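Local coordinates for protein myosin-I heavy chain (Dictyostelium discoideum, PDB 5EJR) that is an actin-based class VII motor with ATPase activity in early phagocytosis and adhesion, represented here by a MyTH4-FERM module of its tail, at residues A[73-78]-A[116-121]; A[243-248]-A[320-325]; A[250-255]-A[501-506]. One frame throughout, in Å; residues are numbered along the deposited sequence. Where two conformers were deposited one is given.

Contact 1: A[73-78]-A[116-121]; sequences MWMGDY and NKNPKV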
ATOM      1  N   MET A  73     -22.496 -11.492  -8.333  1.00 41.82           N
ATOM      2  CA  MET A  73     -22.538 -10.732  -7.081  1.00 41.89           C
ATOM      3  C   MET A  73     -22.063  -9.309  -7.321  1.00 44.10           C
ATOM      4  O   MET A  73     -22.631  -8.375  -6.765  1.00 44.65           O
ATOM      5  CB  MET A  73     -21.630 -11.387  -6.036  1.00 44.37           C
ATOM      6  CG  MET A  73     -22.208 -12.624  -5.424  1.00 50.20           C
ATOM      7  SD  MET A  73     -20.954 -13.598  -4.573  1.00 56.22           S
ATOM      8  CE  MET A  73     -20.978 -12.861  -3.077  1.00 53.06           C
ATOM      9  N   TRP A  74     -21.003  -9.145  -8.132  1.00 39.33           N
ATOM     10  CA  TRP A  74     -20.435  -7.833  -8.443  1.00 38.19           C
ATOM     11  C   TRP A  74     -21.442  -6.991  -9.245  1.00 43.00           C
ATOM     12  O   TRP A  74     -21.650  -5.806  -8.954  1.00 41.78           O
ATOM     13  CB  TRP A  74     -19.122  -7.990  -9.221  1.00 35.41           C
ATOM     14  CG  TRP A  74     -18.672  -6.710  -9.844  1.00 35.26           C
ATOM     15  CD1 TRP A  74     -18.752  -6.360 -11.161  1.00 37.74           C
ATOM     16  CD2 TRP A  74     -18.169  -5.562  -9.151  1.00 34.79           C
ATOM     17  NE1 TRP A  74     -18.276  -5.081 -11.341  1.00 36.79           N
ATOM     18  CE2 TRP A  74     -17.936  -4.556 -10.119  1.00 38.24           C
ATOM     19  CE3 TRP A  74     -17.871  -5.289  -7.803  1.00 35.83           C
ATOM     20  CZ2 TRP A  74     -17.403  -3.304  -9.783  1.00 37.13           C
ATOM     21  CZ3 TRP A  74     -17.330  -4.053  -7.473  1.00 36.71           C
ATOM     22  CH2 TRP A  74     -17.117  -3.073  -8.453  1.00 37.10           C
ATOM     23  N   MET A  75     -22.074  -7.638 -10.241  1.00 41.03           N
ATOM     24  CA  MET A  75     -23.070  -7.068 -11.142  1.00 40.96           C
ATOM     25  C   MET A  75     -24.441  -6.848 -10.493  1.00 48.86           C
ATOM     26  O   MET A  75     -25.277  -6.164 -11.078  1.00 48.72           O
ATOM     27  CB  MET A  75     -23.173  -7.922 -12.404  1.00 42.46           C
ATOM     28  CG  MET A  75     -21.939  -7.815 -13.265  1.00 43.92           C
ATOM     29  SD  MET A  75     -21.923  -8.954 -14.656  1.00 46.25           S
ATOM     30  CE  MET A  75     -23.179  -8.149 -15.732  1.00 42.96           C
ATOM     31  N   GLY A  76     -24.645  -7.393  -9.292  1.00 47.46           N
ATOM     32  CA  GLY A  76     -25.890  -7.261  -8.541  1.00 47.90           C
ATOM     33  C   GLY A  76     -27.011  -8.174  -9.006  1.00 53.37           C
ATOM     34  O   GLY A  76     -28.187  -7.840  -8.841  1.00 54.61           O
ATOM     35  N   ASP A  77     -26.659  -9.331  -9.583  1.00 49.17           N
ATOM     36  CA  ASP A  77     -27.599 -10.341 -10.080  1.00 50.09           C
ATOM     37  C   ASP A  77     -27.654 -11.588  -9.182  1.00 55.95           C
ATOM     38  O   ASP A  77     -28.431 -12.504  -9.450  1.00 56.83           O
ATOM     39  CB  ASP A  77     -27.265 -10.727 -11.531  1.00 51.35           C
ATOM     40  CG  ASP A  77     -27.327  -9.568 -12.506  1.00 56.74           C
ATOM     41  OD1 ASP A  77     -28.347  -8.831 -12.497  1.00 58.59           O
ATOM     42  OD2 ASP A  77     -26.371  -9.407 -13.292  1.00 56.07           O
ATOM     43  N   TYR A  78     -26.829 -11.612  -8.125  1.00 53.03           N
ATOM     44  CA  TYR A  78     -26.720 -12.678  -7.127  1.00 53.37           C
ATOM     45  C   TYR A  78     -26.427 -11.986  -5.791  1.00 56.94           C
ATOM     46  O   TYR A  78     -25.660 -11.019  -5.776  1.00 54.83           O
ATOM     47  CB  TYR A  78     -25.588 -13.640  -7.505  1.00 54.53           C
ATOM     48  CG  TYR A  78     -25.593 -14.974  -6.787  1.00 57.72           C
ATOM     49  CD1 TYR A  78     -26.218 -16.086  -7.347  1.00 60.66           C
ATOM     50  CD2 TYR A  78     -24.887 -15.152  -5.599  1.00 58.51           C
ATOM     51  CE1 TYR A  78     -26.180 -17.332  -6.718  1.00 62.12           C
ATOM     52  CE2 TYR A  78     -24.840 -16.394  -4.962  1.00 59.90           C
ATOM     53  CZ  TYR A  78     -25.483 -17.483  -5.529  1.00 69.18           C
ATOM     54  OH  TYR A  78     -25.445 -18.707  -4.902  1.00 72.91           O
ATOM     55  N   ASN A 116     -23.934  -8.706 -22.457  1.00 44.78           N
ATOM     56  CA  ASN A 116     -24.660  -8.889 -23.716  1.00 46.49           C
ATOM     57  C   ASN A 116     -26.102  -9.348 -23.461  1.00 52.85           C
ATOM     58  O   ASN A 116     -26.311 -10.433 -22.924  1.00 53.35           O
ATOM     59  CB  ASN A 116     -23.907  -9.901 -24.590  1.00 47.66           C
ATOM     60  CG  ASN A 116     -24.034  -9.719 -26.079  1.00 70.15           C
ATOM     61  OD1 ASN A 116     -24.188  -8.608 -26.601  1.00 64.68           O
ATOM     62  ND2 ASN A 116     -23.857 -10.806 -26.808  1.00 63.59           N
ATOM     63  N   LYS A 117     -27.087  -8.505 -23.837  1.00 49.68           N
ATOM     64  CA  LYS A 117     -28.538  -8.737 -23.704  1.00 50.46           C
ATOM     65  C   LYS A 117     -28.963  -8.913 -22.237  1.00 52.05           C
ATOM     66  O   LYS A 117     -29.656  -9.863 -21.866  1.00 51.59           O
ATOM     67  CB  LYS A 117     -29.046  -9.882 -24.617  1.00 54.07           C
ATOM     68  CG  LYS A 117     -28.764  -9.661 -26.106  1.00 70.46           C
ATOM     69  CD  LYS A 117     -29.368 -10.764 -26.982  1.00 83.65           C
ATOM     70  CE  LYS A 117     -28.888 -10.719 -28.420  1.00 91.53           C
ATOM     71  NZ  LYS A 117     -29.369  -9.515 -29.155  1.00 95.12           N
ATOM     72  N   ASN A 118     -28.540  -7.959 -21.410  1.00 47.23           N
ATOM     73  CA  ASN A 118     -28.851  -7.899 -19.997  1.00 46.95           C
ATOM     74  C   ASN A 118     -30.121  -7.026 -19.860  1.00 52.78           C
ATOM     75  O   ASN A 118     -30.132  -5.907 -20.380  1.00 53.65           O
ATOM     76  CB  ASN A 118     -27.659  -7.270 -19.251  1.00 44.31           C
ATOM     77  CG  ASN A 118     -27.673  -7.397 -17.752  1.00 55.11           C
ATOM     78  OD1 ASN A 118     -28.719  -7.414 -17.102  1.00 44.21           O
ATOM     79  ND2 ASN A 118     -26.486  -7.469 -17.161  1.00 48.21           N
ATOM     80  N   PRO A 119     -31.194  -7.484 -19.172  1.00 49.52           N
ATOM     81  CA  PRO A 119     -32.407  -6.645 -19.068  1.00 50.54           C
ATOM     82  C   PRO A 119     -32.239  -5.410 -18.182  1.00 54.70           C
ATOM     83  O   PRO A 119     -33.155  -4.587 -18.104  1.00 55.25           O
ATOM     84  CB  PRO A 119     -33.459  -7.608 -18.500  1.00 52.80           C
ATOM     85  CG  PRO A 119     -32.670  -8.613 -17.729  1.00 56.03           C
ATOM     86  CD  PRO A 119     -31.387  -8.789 -18.506  1.00 50.77           C
ATOM     87  N   LYS A 120     -31.082  -5.290 -17.497  1.00 50.53           N
ATOM     88  CA  LYS A 120     -30.793  -4.152 -16.613  1.00 49.53           C
ATOM     89  C   LYS A 120     -29.504  -3.468 -17.032  1.00 52.20           C
ATOM     90  O   LYS A 120     -28.443  -4.098 -17.066  1.00 50.70           O
ATOM     91  CB  LYS A 120     -30.744  -4.565 -15.131  1.00 51.34           C
ATOM     92  CG  LYS A 120     -32.060  -5.118 -14.596  1.00 69.09           C
ATOM     93  CD  LYS A 120     -31.963  -5.491 -13.124  1.00 78.49           C
ATOM     94  CE  LYS A 120     -33.288  -5.934 -12.546  1.00 90.02           C
ATOM     95  NZ  LYS A 120     -34.270  -4.817 -12.437  1.00 97.89           N
ATOM     96  N   VAL A 121     -29.612  -2.179 -17.381  1.00 49.45           N
ATOM     97  CA  VAL A 121     -28.490  -1.340 -17.788  1.00 49.33           C
ATOM     98  C   VAL A 121     -27.543  -1.110 -16.596  1.00 52.38           C
ATOM     99  O   VAL A 121     -26.344  -0.946 -16.807  1.00 50.01           O
ATOM    100  CB  VAL A 121     -28.971  -0.022 -18.471  1.00 54.49           C
ATOM    101  CG1 VAL A 121     -29.341   1.063 -17.458  1.00 54.13           C
ATOM    102  CG2 VAL A 121     -27.946   0.488 -19.472  1.00 54.33           C
TER
HETATM  103  O   HOH W   1     -29.826  -7.815 -14.660  1.00 37.69           O
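In the helical MyTH4 domain, an Asx turn leading into helix 121-137 lies against the Schellman turn that closes helix 58-75, and Asn118 meets Met75 and Asp77 there. The methyl CE of Met75 reaches Asn118 ND2 at 3.7 Å, the two side chains crossing at a slant; a bend at chi3 (73°) turns that methyl out of the otherwise extended thioether chain. The polar link runs through one water, which donates to Asp77 OD1 (2.8 Å) and to Asn118 OD1 (2.7 Å). Asn118 OD1 is gripped a second time by Lys120 N at 3.2 Å, the donor lying above the carbonyl plane, and this bond makes the Asx turn, with Lys120 as N-cap of helix 121-137. On the facing side, Gly76, with phi 79°, is the C-prime residue of the Schellman motif, which turns the chain so that Asp77 heads toward the Asn118 loop. Although Asp77 OD2 and Asn118 ND2 are 4.3 Å apart, both are hydrogen-bonded to Ser123 OG in helix 121-137, so that hydroxyl and the water bridge the same carboxylate-amide pair through different atoms. Asn118 ND2 also makes a weak bond to Gln114 O.

Contact 2: A[243-248]-A[320-325]; sequences YGISQQ and FELTYC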
ATOM      1  N   TYR A 243       4.232  20.115   0.217  1.00 27.47           N
ATOM      2  CA  TYR A 243       4.539  20.619   1.555  1.00 26.12           C
ATOM      3  C   TYR A 243       5.645  21.680   1.551  1.00 30.25           C
ATOM      4  O   TYR A 243       5.682  22.523   2.438  1.00 30.43           O
ATOM      5  CB  TYR A 243       4.904  19.454   2.481  1.00 26.00           C
ATOM      6  CG  TYR A 243       4.736  19.788   3.944  1.00 26.84           C
ATOM      7  CD1 TYR A 243       3.499  19.663   4.568  1.00 28.20           C
ATOM      8  CD2 TYR A 243       5.815  20.213   4.712  1.00 28.07           C
ATOM      9  CE1 TYR A 243       3.335  19.973   5.913  1.00 28.77           C
ATOM     10  CE2 TYR A 243       5.658  20.555   6.053  1.00 28.87           C
ATOM     11  CZ  TYR A 243       4.417  20.418   6.655  1.00 32.10           C
ATOM     12  OH  TYR A 243       4.264  20.673   7.994  1.00 33.54           O
ATOM     13  N   GLY A 244       6.520  21.640   0.549  1.00 25.39           N
ATOM     14  CA  GLY A 244       7.612  22.591   0.422  1.00 23.61           C
ATOM     15  C   GLY A 244       8.983  22.027   0.763  1.00 25.59           C
ATOM     16  O   GLY A 244       9.923  22.805   0.917  1.00 26.48           O
ATOM     17  N   ILE A 245       9.127  20.676   0.884  1.00 19.35           N
ATOM     18  CA  ILE A 245      10.422  20.047   1.176  1.00 16.86           C
ATOM     19  C   ILE A 245      11.264  20.239  -0.105  1.00 23.21           C
ATOM     20  O   ILE A 245      10.719  20.071  -1.199  1.00 22.35           O
ATOM     21  CB  ILE A 245      10.213  18.546   1.549  1.00 18.16           C
ATOM     22  CG1 ILE A 245       9.423  18.400   2.883  1.00 17.95           C
ATOM     23  CG2 ILE A 245      11.545  17.759   1.579  1.00 14.58           C
ATOM     24  CD1 ILE A 245       8.718  17.054   3.083  1.00 20.85           C
ATOM     25  N   SER A 246      12.547  20.646   0.030  1.00 19.92           N
ATOM     26  CA  SER A 246      13.412  20.877  -1.110  1.00 21.57           C
ATOM     27  C   SER A 246      13.703  19.598  -1.836  1.00 26.64           C
ATOM     28  O   SER A 246      13.697  18.522  -1.236  1.00 22.92           O
ATOM     29  CB  SER A 246      14.714  21.574  -0.715  1.00 27.87           C
ATOM     30  OG  SER A 246      15.703  20.647  -0.288  1.00 42.53           O
ATOM     31  N   GLN A 247      14.013  19.734  -3.131  1.00 25.93           N
ATOM     32  CA  GLN A 247      14.299  18.622  -4.026  1.00 26.54           C
ATOM     33  C   GLN A 247      15.277  17.618  -3.440  1.00 27.22           C
ATOM     34  O   GLN A 247      14.985  16.426  -3.445  1.00 25.61           O
ATOM     35  CB  GLN A 247      14.769  19.154  -5.404  1.00 28.71           C
ATOM     36  CG  GLN A 247      15.486  18.130  -6.322  1.00 42.85           C
ATOM     37  CD  GLN A 247      14.690  16.878  -6.603  1.00 59.80           C
ATOM     38  OE1 GLN A 247      13.457  16.894  -6.720  1.00 57.93           O
ATOM     39  NE2 GLN A 247      15.385  15.753  -6.659  1.00 51.09           N
ATOM     40  N   GLN A 248      16.394  18.091  -2.889  1.00 24.04           N
ATOM     41  CA  GLN A 248      17.438  17.222  -2.343  1.00 24.31           C
ATOM     42  C   GLN A 248      17.041  16.455  -1.078  1.00 25.87           C
ATOM     43  O   GLN A 248      17.638  15.413  -0.799  1.00 24.98           O
ATOM     44  CB  GLN A 248      18.731  18.015  -2.110  1.00 26.36           C
ATOM     45  CG  GLN A 248      19.456  18.386  -3.413  1.00 56.57           C
ATOM     46  CD  GLN A 248      19.931  17.185  -4.208  1.00 81.29           C
ATOM     47  OE1 GLN A 248      20.930  16.541  -3.872  1.00 75.31           O
ATOM     48  NE2 GLN A 248      19.225  16.867  -5.288  1.00 76.07           N
ATOM     49  N   PHE A 320      13.738  20.557   8.245  1.00 14.72           N
ATOM     50  CA  PHE A 320      14.223  20.644   9.617  1.00 13.92           C
ATOM     51  C   PHE A 320      13.040  20.679  10.577  1.00 18.43           C
ATOM     52  O   PHE A 320      13.061  20.000  11.592  1.00 15.62           O
ATOM     53  CB  PHE A 320      15.109  21.870   9.843  1.00 15.14           C
ATOM     54  CG  PHE A 320      15.630  21.977  11.258  1.00 17.26           C
ATOM     55  CD1 PHE A 320      16.414  20.966  11.808  1.00 19.22           C
ATOM     56  CD2 PHE A 320      15.326  23.081  12.051  1.00 20.86           C
ATOM     57  CE1 PHE A 320      16.856  21.046  13.136  1.00 19.97           C
ATOM     58  CE2 PHE A 320      15.777  23.155  13.386  1.00 22.49           C
ATOM     59  CZ  PHE A 320      16.559  22.154  13.902  1.00 18.81           C
ATOM     60  N   GLU A 321      12.014  21.450  10.229  1.00 16.36           N
ATOM     61  CA  GLU A 321      10.818  21.589  11.047  1.00 17.21           C
ATOM     62  C   GLU A 321      10.058  20.252  11.183  1.00 19.56           C
ATOM     63  O   GLU A 321       9.660  19.873  12.291  1.00 15.51           O
ATOM     64  CB  GLU A 321       9.938  22.746  10.525  1.00 19.06           C
ATOM     65  CG  GLU A 321       8.786  23.142  11.442  1.00 31.32           C
ATOM     66  CD  GLU A 321       9.141  23.405  12.897  1.00 44.44           C
ATOM     67  OE1 GLU A 321      10.289  23.819  13.176  1.00 33.02           O
ATOM     68  OE2 GLU A 321       8.263  23.195  13.760  1.00 41.16           O
ATOM     69  N   LEU A 322       9.924  19.516  10.078  1.00 16.34           N
ATOM     70  CA  LEU A 322       9.273  18.212  10.099  1.00 16.42           C
ATOM     71  C   LEU A 322      10.082  17.215  10.888  1.00 18.19           C
ATOM     72  O   LEU A 322       9.508  16.381  11.586  1.00 15.49           O
ATOM     73  CB  LEU A 322       9.004  17.678   8.709  1.00 16.90           C
ATOM     74  CG  LEU A 322       7.876  18.328   7.942  1.00 22.81           C
ATOM     75  CD1 LEU A 322       7.872  17.821   6.503  1.00 22.72           C
ATOM     76  CD2 LEU A 322       6.498  18.080   8.618  1.00 23.71           C
ATOM     77  N   THR A 323      11.419  17.324  10.804  1.00 15.60           N
ATOM     78  CA  THR A 323      12.327  16.456  11.557  1.00 14.25           C
ATOM     79  C   THR A 323      12.198  16.705  13.042  1.00 16.66           C
ATOM     80  O   THR A 323      12.079  15.740  13.801  1.00 14.98           O
ATOM     81  CB  THR A 323      13.770  16.620  11.067  1.00 16.41           C
ATOM     82  OG1 THR A 323      13.788  16.310   9.675  1.00 15.76           O
ATOM     83  CG2 THR A 323      14.739  15.692  11.809  1.00 11.05           C
ATOM     84  N   TYR A 324      12.283  17.986  13.458  1.00 14.70           N
ATOM     85  CA  TYR A 324      12.181  18.352  14.865  1.00 14.65           C
ATOM     86  C   TYR A 324      10.839  17.829  15.422  1.00 17.58           C
ATOM     87  O   TYR A 324      10.832  17.164  16.451  1.00 14.60           O
ATOM     88  CB  TYR A 324      12.323  19.888  15.057  1.00 14.87           C
ATOM     89  CG  TYR A 324      11.783  20.328  16.404  1.00 15.47           C
ATOM     90  CD1 TYR A 324      12.413  19.949  17.589  1.00 14.51           C
ATOM     91  CD2 TYR A 324      10.599  21.053  16.496  1.00 17.28           C
ATOM     92  CE1 TYR A 324      11.897  20.312  18.826  1.00 15.23           C
ATOM     93  CE2 TYR A 324      10.052  21.386  17.733  1.00 17.81           C
ATOM     94  CZ  TYR A 324      10.688  20.986  18.892  1.00 22.25           C
ATOM     95  OH  TYR A 324      10.167  21.355  20.097  1.00 19.88           O
ATOM     96  N   CYS A 325       9.733  18.143  14.725  0.50 18.20           N
ATOM     97  CA  CYS A 325       8.363  17.735  15.027  0.50 20.53           C
ATOM     98  C   CYS A 325       8.262  16.202  15.200  0.50 20.74           C
ATOM     99  O   CYS A 325       7.626  15.743  16.144  0.50 18.65           O
ATOM    100  CB  CYS A 325       7.419  18.253  13.943  0.50 23.21           C
ATOM    101  SG  CYS A 325       5.666  17.893  14.225  0.50 29.12           S
TER
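Tyr243 closes helix 232-243 and, with Ile245 beyond the turn, faces Leu322 on helix 317-332, the backbones coming nearest at Ile245 and Leu322, whose CA atoms are 9.2 Å apart. The turn is a Schellman motif: Gly244, at phi 106°, is its C-prime residue, and a side chain there would press on the preceding carbonyl. Within the FERM domain the contact joins the ubiquitin-like lobe to the helical central lobe. Leu322 carries it: both methyls lie against Tyr243, and CD1 is shared with Ile245. CD1 sits obliquely to the Tyr243 ring, 3.5 Å from CE2, while CD2 lies farther out along the same side chain, 3.5 Å from the phenolic OH. With CG anti to the backbone N (chi1 -159°), the ring is placed alongside Leu322. Its hydroxyl is tied by a hydrogen bond to Asp218 OD2, and Phe216 is stacked on the ring. These neighbours probably fix the tilt at which the tyrosine meets the leucine. Replacing Tyr243 with an alanine would probably leave both Leu322 methyls without their aromatic partner and Asp218 without the phenolic hydroxyl. Ile245, buried, follows the glycine, and its side chain crosses that of Leu322 at about a right angle. Both it and Tyr243 also touch Ile318, one helical turn before Leu322, and Ser246 N is bonded to Asp316 OD2 near the start of the same helix. Against Leu322 itself, Ile245 works through its terminal methyl, CD1 meeting CD1 at 3.6 Å.

Contact 3: A[250-255]-A[501-506]; sequences IKMFGI and YQFYSS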
ATOM      1  N   ILE A 250      13.814  15.309  -0.372  1.00 16.01           N
ATOM      2  CA  ILE A 250      12.666  14.445  -0.646  1.00 17.15           C
ATOM      3  C   ILE A 250      13.010  12.955  -0.528  1.00 22.28           C
ATOM      4  O   ILE A 250      12.213  12.188   0.034  1.00 23.99           O
ATOM      5  CB  ILE A 250      12.013  14.846  -2.008  1.00 20.86           C
ATOM      6  CG1 ILE A 250      11.176  16.131  -1.777  1.00 22.18           C
ATOM      7  CG2 ILE A 250      11.122  13.719  -2.553  1.00 21.19           C
ATOM      8  CD1 ILE A 250      10.661  16.836  -2.973  1.00 27.45           C
ATOM      9  N   LYS A 251      14.219  12.570  -0.944  1.00 18.77           N
ATOM     10  CA  LYS A 251      14.655  11.174  -0.850  1.00 18.73           C
ATOM     11  C   LYS A 251      14.764  10.656   0.582  1.00 19.21           C
ATOM     12  O   LYS A 251      14.868   9.464   0.755  1.00 21.48           O
ATOM     13  CB  LYS A 251      15.993  10.936  -1.585  1.00 20.68           C
ATOM     14  CG  LYS A 251      17.198  11.637  -0.951  1.00 24.79           C
ATOM     15  CD  LYS A 251      18.509  11.382  -1.728  1.00 36.71           C
ATOM     16  CE  LYS A 251      18.552  11.986  -3.121  1.00 41.71           C
ATOM     17  NZ  LYS A 251      18.668  13.464  -3.111  1.00 45.38           N
ATOM     18  N   MET A 252      14.812  11.539   1.582  1.00 13.81           N
ATOM     19  CA  MET A 252      14.990  11.159   2.983  1.00 12.77           C
ATOM     20  C   MET A 252      13.670  10.772   3.578  1.00 16.25           C
ATOM     21  O   MET A 252      13.633  10.284   4.705  1.00 13.68           O
ATOM     22  CB  MET A 252      15.582  12.339   3.825  1.00 14.55           C
ATOM     23  CG  MET A 252      16.881  12.930   3.275  1.00 17.85           C
ATOM     24  SD  MET A 252      18.113  11.634   3.059  1.00 20.26           S
ATOM     25  CE  MET A 252      19.377  12.542   2.098  1.00 17.34           C
ATOM     26  N   PHE A 253      12.577  11.056   2.864  1.00 13.18           N
ATOM     27  CA  PHE A 253      11.236  10.830   3.343  1.00 13.48           C
ATOM     28  C   PHE A 253      10.610   9.576   2.780  1.00 18.76           C
ATOM     29  O   PHE A 253      10.985   9.101   1.705  1.00 17.53           O
ATOM     30  CB  PHE A 253      10.363  12.084   3.064  1.00 15.49           C
ATOM     31  CG  PHE A 253      10.673  13.254   3.968  1.00 15.49           C
ATOM     32  CD1 PHE A 253      11.722  14.123   3.679  1.00 16.44           C
ATOM     33  CD2 PHE A 253       9.946  13.462   5.137  1.00 16.09           C
ATOM     34  CE1 PHE A 253      12.042  15.171   4.549  1.00 14.63           C
ATOM     35  CE2 PHE A 253      10.290  14.490   6.016  1.00 17.47           C
ATOM     36  CZ  PHE A 253      11.326  15.351   5.702  1.00 14.40           C
ATOM     37  N   GLY A 254       9.676   9.031   3.545  1.00 14.26           N
ATOM     38  CA  GLY A 254       8.943   7.834   3.170  1.00 13.86           C
ATOM     39  C   GLY A 254       7.545   7.909   3.733  1.00 19.78           C
ATOM     40  O   GLY A 254       7.173   8.923   4.326  1.00 18.93           O
ATOM     41  N   ILE A 255       6.791   6.820   3.602  1.00 18.43           N
ATOM     42  CA  ILE A 255       5.423   6.718   4.090  1.00 19.28           C
ATOM     43  C   ILE A 255       5.231   5.487   4.951  1.00 23.03           C
ATOM     44  O   ILE A 255       5.815   4.441   4.667  1.00 23.73           O
ATOM     45  CB  ILE A 255       4.447   6.780   2.879  1.00 22.83           C
ATOM     46  CG1 ILE A 255       4.387   8.238   2.337  1.00 23.27           C
ATOM     47  CG2 ILE A 255       3.040   6.213   3.213  1.00 24.77           C
ATOM     48  CD1 ILE A 255       3.455   8.494   1.197  1.00 23.98           C
ATOM     49  N   TYR A 501      17.578  -1.098   3.388  1.00 15.74           N
ATOM     50  CA  TYR A 501      18.946  -1.610   3.301  1.00 16.28           C
ATOM     51  C   TYR A 501      19.689  -1.017   2.045  1.00 20.89           C
ATOM     52  O   TYR A 501      20.791  -0.520   2.190  1.00 22.52           O
ATOM     53  CB  TYR A 501      18.979  -3.165   3.277  1.00 18.05           C
ATOM     54  CG  TYR A 501      20.392  -3.710   3.193  1.00 21.77           C
ATOM     55  CD1 TYR A 501      21.038  -3.837   1.968  1.00 24.88           C
ATOM     56  CD2 TYR A 501      21.110  -4.021   4.343  1.00 22.13           C
ATOM     57  CE1 TYR A 501      22.364  -4.257   1.891  1.00 26.60           C
ATOM     58  CE2 TYR A 501      22.426  -4.459   4.275  1.00 24.18           C
ATOM     59  CZ  TYR A 501      23.054  -4.562   3.045  1.00 33.55           C
ATOM     60  OH  TYR A 501      24.348  -5.018   2.962  1.00 42.07           O
ATOM     61  N   GLN A 502      19.099  -1.071   0.853  1.00 17.89           N
ATOM     62  CA  GLN A 502      19.762  -0.520  -0.350  1.00 19.22           C
ATOM     63  C   GLN A 502      20.162   0.955  -0.162  1.00 24.12           C
ATOM     64  O   GLN A 502      21.306   1.319  -0.454  1.00 24.79           O
ATOM     65  CB  GLN A 502      18.881  -0.690  -1.611  1.00 19.93           C
ATOM     66  CG  GLN A 502      19.405   0.016  -2.889  1.00 32.66           C
ATOM     67  CD  GLN A 502      20.780  -0.425  -3.369  1.00 56.96           C
ATOM     68  OE1 GLN A 502      21.512   0.352  -3.993  1.00 56.35           O
ATOM     69  NE2 GLN A 502      21.154  -1.684  -3.147  1.00 43.62           N
ATOM     70  N   PHE A 503      19.251   1.770   0.378  1.00 19.02           N
ATOM     71  CA  PHE A 503      19.523   3.206   0.566  1.00 19.57           C
ATOM     72  C   PHE A 503      20.726   3.462   1.428  1.00 22.25           C
ATOM     73  O   PHE A 503      21.622   4.201   1.012  1.00 22.45           O
ATOM     74  CB  PHE A 503      18.299   3.986   1.085  1.00 21.64           C
ATOM     75  CG  PHE A 503      18.528   5.485   1.144  1.00 24.97           C
ATOM     76  CD1 PHE A 503      19.142   6.073   2.250  1.00 28.77           C
ATOM     77  CD2 PHE A 503      18.150   6.302   0.090  1.00 28.74           C
ATOM     78  CE1 PHE A 503      19.371   7.450   2.293  1.00 30.20           C
ATOM     79  CE2 PHE A 503      18.381   7.683   0.137  1.00 32.17           C
ATOM     80  CZ  PHE A 503      18.980   8.245   1.240  1.00 29.73           C
ATOM     81  N   TYR A 504      20.758   2.861   2.611  1.00 17.42           N
ATOM     82  CA  TYR A 504      21.855   3.093   3.550  1.00 17.80           C
ATOM     83  C   TYR A 504      23.184   2.455   3.146  1.00 26.34           C
ATOM     84  O   TYR A 504      24.238   3.086   3.289  1.00 26.18           O
ATOM     85  CB  TYR A 504      21.446   2.632   4.942  1.00 16.45           C
ATOM     86  CG  TYR A 504      20.616   3.605   5.756  1.00 16.78           C
ATOM     87  CD1 TYR A 504      21.056   4.910   5.985  1.00 17.50           C
ATOM     88  CD2 TYR A 504      19.460   3.184   6.407  1.00 17.26           C
ATOM     89  CE1 TYR A 504      20.335   5.782   6.805  1.00 16.76           C
ATOM     90  CE2 TYR A 504      18.759   4.030   7.260  1.00 16.94           C
ATOM     91  CZ  TYR A 504      19.205   5.324   7.467  1.00 21.53           C
ATOM     92  OH  TYR A 504      18.495   6.138   8.313  1.00 14.76           O
ATOM     93  N   SER A 505      23.147   1.190   2.666  1.00 23.78           N
ATOM     94  CA  SER A 505      24.370   0.490   2.292  1.00 23.86           C
ATOM     95  C   SER A 505      25.032   1.116   1.069  1.00 30.63           C
ATOM     96  O   SER A 505      26.245   1.038   0.957  1.00 32.29           O
ATOM     97  CB  SER A 505      24.096  -0.993   2.048  1.00 24.48           C
ATOM     98  OG  SER A 505      23.383  -1.191   0.843  1.00 28.49           O
ATOM     99  N   SER A 506      24.248   1.714   0.153  1.00 28.26           N
ATOM    100  CA  SER A 506      24.790   2.267  -1.089  1.00 29.35           C
ATOM    101  C   SER A 506      25.566   3.579  -0.903  1.00 34.51           C
ATOM    102  O   SER A 506      26.190   4.051  -1.857  1.00 33.36           O
ATOM    103  CB  SER A 506      23.696   2.418  -2.140  1.00 31.57           C
ATOM    104  OG  SER A 506      22.774   3.442  -1.801  1.00 40.09           O
TER
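Phe503 reaches from the C-terminal helix 494-505 to the chain just before strand 253-259, where Lys251 and Met252 receive the outer end of its ring. The sulfur of Met252 comes to 3.9 Å from Phe503 CZ, a Met-aromatic contact in which SD lies 5.2 Å from the ring centroid, 67° off the ring normal, and so neither squarely over the face nor in the ring plane. At the neighbouring ring corner, CE2 takes two contacts from Lys251: the carbonyl O at 4.0 Å and the aliphatic carbon CD at 4.1 Å. Both side chains run across that of Phe503 at about a right angle. Beyond CD the lysine folds away through bends at chi3 (66°) and chi4 (71°), and its NZ bonds to Gln248 O; the side chain's share of the contact is thus made by a methylene, with the ammonium engaged on its own loop. This surface contact joins the ubiquitin-like lobe of the FERM domain to the last helix of the PH-like (PTB-type) lobe, two of the three lobes in the FERM cloverleaf. Farther out, Phe298 stacks on the Phe503 ring and packs edge-to-face with Tyr504, whose OH is bonded to Phe299 N. The backbone of Met252 is hydrogen-bonded to Arg297 and Phe298, so the segment following strand 290-296 serves both partners. On the helix, Tyr501 O accepts from Ser505 N at 2.9 Å and from Ser505 OG at 3.0 Å, the hydroxyl lying above the carbonyl plane.

How the contacts relate
From the N terminus, contact 1 comes first, closing a loop of 37 residues, 24 of them helical, within the MyTH4 domain before the FERM segments begin. Contacts 2 and 3 follow and cross: 243-248 and 250-255 are near neighbours in the ubiquitin-like lobe, but the first pairs with helix 317-332 of the central lobe and the second with the C-terminal helix of the PH-like lobe, so one short stretch of chain is tied to both other lobes. Their centres are 15 Å apart and they touch, Phe253 packing on Ile245 and Leu322. Contact 1 lies on the opposite side of the chain's centre, 51 Å from contact 2 and 48 Å from contact 3, centre to centre.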